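Local atomic coordinates of 5'-Methylthioadenosine Nucleosidase (Arabidopsis thaliana, PDB entry 2H8G), a protein that is a nucleosidase of the phosphorylase superfamily and holds adenine in a pocket formed partly by the ends of its sheet strands. Residues A[173-178]-A[198-203]. Numbering follows the deposited sequence.
With ADE (adenine), chain C.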
loop_
_atom_site.group_PDB
_atom_site.type_symbol
_atom_site.label_atom_id
_atom_site.label_comp_id
_atom_site.label_asym_id
_atom_site.label_seq_id
_atom_site.Cartn_x
_atom_site.Cartn_y
_atom_site.Cartn_z
ATOM N N GLY A 173 18.289 13.090 -7.487
ATOM C CA GLY A 173 18.496 11.728 -7.931
ATOM C C GLY A 173 17.193 10.966 -7.924
ATOM O O GLY A 173 16.174 11.470 -7.448
ATOM N N ARG A 174 17.224 9.757 -8.471
ATOM C CA ARG A 174 16.045 8.904 -8.519
ATOM C C ARG A 174 15.945 8.126 -7.212
ATOM O O ARG A 174 16.958 7.738 -6.629
ATOM C CB ARG A 174 16.145 7.930 -9.705
ATOM C CG ARG A 174 15.148 6.783 -9.654
ATOM C CD ARG A 174 15.180 5.954 -10.928
ATOM N NE ARG A 174 14.693 6.719 -12.071
ATOM C CZ ARG A 174 14.630 6.249 -13.313
ATOM N NH1 ARG A 174 15.026 5.013 -13.577
ATOM N NH2 ARG A 174 14.158 7.016 -14.286
ATOM N N LEU A 175 14.708 7.914 -6.765
ATOM C CA LEU A 175 14.412 7.189 -5.540
ATOM C C LEU A 175 13.782 5.837 -5.880
ATOM O O LEU A 175 12.910 5.757 -6.744
ATOM C CB LEU A 175 13.423 7.998 -4.689
ATOM C CG LEU A 175 12.842 7.317 -3.443
ATOM C CD1 LEU A 175 13.958 6.986 -2.476
ATOM C CD2 LEU A 175 11.813 8.231 -2.781
ATOM N N SER A 176 14.225 4.781 -5.204
ATOM C CA SER A 176 13.675 3.447 -5.423
ATOM C C SER A 176 13.088 2.977 -4.094
ATOM O O SER A 176 13.781 2.941 -3.066
ATOM C CB SER A 176 14.766 2.492 -5.915
ATOM O OG SER A 176 14.190 1.270 -6.340
ATOM N N THR A 177 11.806 2.629 -4.138
ATOM C CA THR A 177 11.033 2.215 -2.976
ATOM C C THR A 177 10.755 0.723 -2.888
ATOM O O THR A 177 10.504 0.067 -3.898
ATOM C CB THR A 177 9.665 2.942 -2.991
ATOM O OG1 THR A 177 9.886 4.356 -2.919
ATOM C CG2 THR A 177 8.774 2.482 -1.842
ATOM N N GLY A 178 10.778 0.206 -1.664
ATOM C CA GLY A 178 10.472 -1.188 -1.417
ATOM C C GLY A 178 10.079 -1.316 0.043
ATOM O O GLY A 178 10.464 -0.477 0.857
ATOM N N LEU A 198 18.898 6.834 -4.360
ATOM C CA LEU A 198 18.312 6.699 -3.023
ATOM C C LEU A 198 17.371 5.508 -2.895
ATOM O O LEU A 198 16.738 5.095 -3.868
ATOM C CB LEU A 198 17.529 7.971 -2.694
ATOM C CG LEU A 198 18.226 9.293 -3.016
ATOM C CD1 LEU A 198 17.201 10.418 -3.024
ATOM C CD2 LEU A 198 19.336 9.560 -2.013
ATOM N N LYS A 199 17.256 4.991 -1.675
ATOM C CA LYS A 199 16.414 3.837 -1.386
ATOM C C LYS A 199 15.590 4.105 -0.132
ATOM O O LYS A 199 16.139 4.497 0.905
ATOM C CB LYS A 199 17.306 2.603 -1.182
ATOM C CG LYS A 199 16.586 1.319 -0.812
ATOM C CD LYS A 199 17.600 0.188 -0.571
ATOM C CE LYS A 199 16.915 -1.118 -0.227
ATOM N NZ LYS A 199 16.135 -1.034 1.043
ATOM N N ASP A 200 14.276 3.908 -0.221
ATOM C CA ASP A 200 13.414 4.131 0.939
ATOM C C ASP A 200 12.280 3.116 0.990
ATOM O O ASP A 200 12.295 2.118 0.265
ATOM C CB ASP A 200 12.838 5.550 0.938
ATOM C CG ASP A 200 11.676 5.709 -0.016
ATOM O OD1 ASP A 200 10.844 6.620 0.199
ATOM O OD2 ASP A 200 11.593 4.936 -0.994
ATOM N N MET A 201 11.293 3.373 1.841
ATOM C CA MET A 201 10.188 2.443 2.000
ATOM C C MET A 201 8.791 3.012 1.772
ATOM O O MET A 201 7.812 2.297 1.976
ATOM C CB MET A 201 10.263 1.803 3.395
ATOM C CG MET A 201 11.506 0.953 3.607
ATOM S SD MET A 201 11.793 0.473 5.324
ATOM C CE MET A 201 10.426 -0.605 5.593
ATOM N N GLU A 202 8.686 4.267 1.332
ATOM C CA GLU A 202 7.361 4.869 1.118
ATOM C C GLU A 202 7.173 5.717 -0.144
ATOM O O GLU A 202 6.066 5.789 -0.680
ATOM C CB GLU A 202 6.979 5.770 2.298
ATOM C CG GLU A 202 6.820 5.098 3.658
ATOM C CD GLU A 202 8.125 4.947 4.415
ATOM O OE1 GLU A 202 9.017 5.812 4.251
ATOM O OE2 GLU A 202 8.239 3.974 5.197
ATOM N N GLY A 203 8.239 6.372 -0.589
ATOM C CA GLY A 203 8.159 7.279 -1.726
ATOM C C GLY A 203 7.282 6.970 -2.925
ATOM O O GLY A 203 6.384 7.744 -3.267
HETATM N N9 ADE C . 15.626 4.214 5.340
HETATM C C8 ADE C . 16.872 4.524 5.760
HETATM N N7 ADE C . 17.844 3.765 5.198
HETATM C C5 ADE C . 17.158 2.920 4.368
HETATM C C6 ADE C . 17.552 1.861 3.470
HETATM N N6 ADE C . 18.828 1.525 3.320
HETATM N N1 ADE C . 16.535 1.186 2.755
HETATM C C2 ADE C . 15.219 1.546 2.923
HETATM N N3 ADE C . 14.754 2.549 3.762
HETATM C C4 ADE C . 15.779 3.185 4.441
#
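Leu175, Ser176 and Thr177 lie in parallel register beside Leu198, Lys199 and Asp200, the two strands of a beta-alpha-beta unit whose connection carries helix 185-193. Four backbone hydrogen bonds join them: Leu198 N to Arg174 O, Ser176 N to Leu198 O, Asp200 N to Ser176 O and, past the end of strand 171-177, Gly178 N to Asp200 O. A CA-H...O contact from Met201 CA to Gly178 O, 3.1 Å, prolongs the pairing.

Leu175, Thr177, Leu198 and Asp200 share one face of the sheet. The apolar contact there is Leu175 CD1 with Leu198 CB, 3.7 Å apart. The Leu175 side chain also lies against the Asp200 carboxylate, crossing that side chain at about a right angle, with Leu175 CD2 standing 3.5 Å from Asp200 OD1.

On the other face Lys199 runs extended from the sheet and bends only at its last torsion (chi4 -63°), which lets Lys199 NZ donate a hydrogen bond to adenine N1 at 2.8 Å; the carbonyl oxygen of Asp182 also accepts from NZ. Just past the strand, Met201 CG lies 3.6 Å from adenine N3.

The buried Asp200 carboxylate ties the strand end to helix 203-212. Lys221 forms a salt bridge with Asp200 OD1. Asp200 OD1 also accepts from Gly203 N at 2.7 Å in an Asx motif, 25° out of the carboxylate plane, and Thr177 OG1 donates to the syn lone pair of Asp200 OD2 at 2.6 Å.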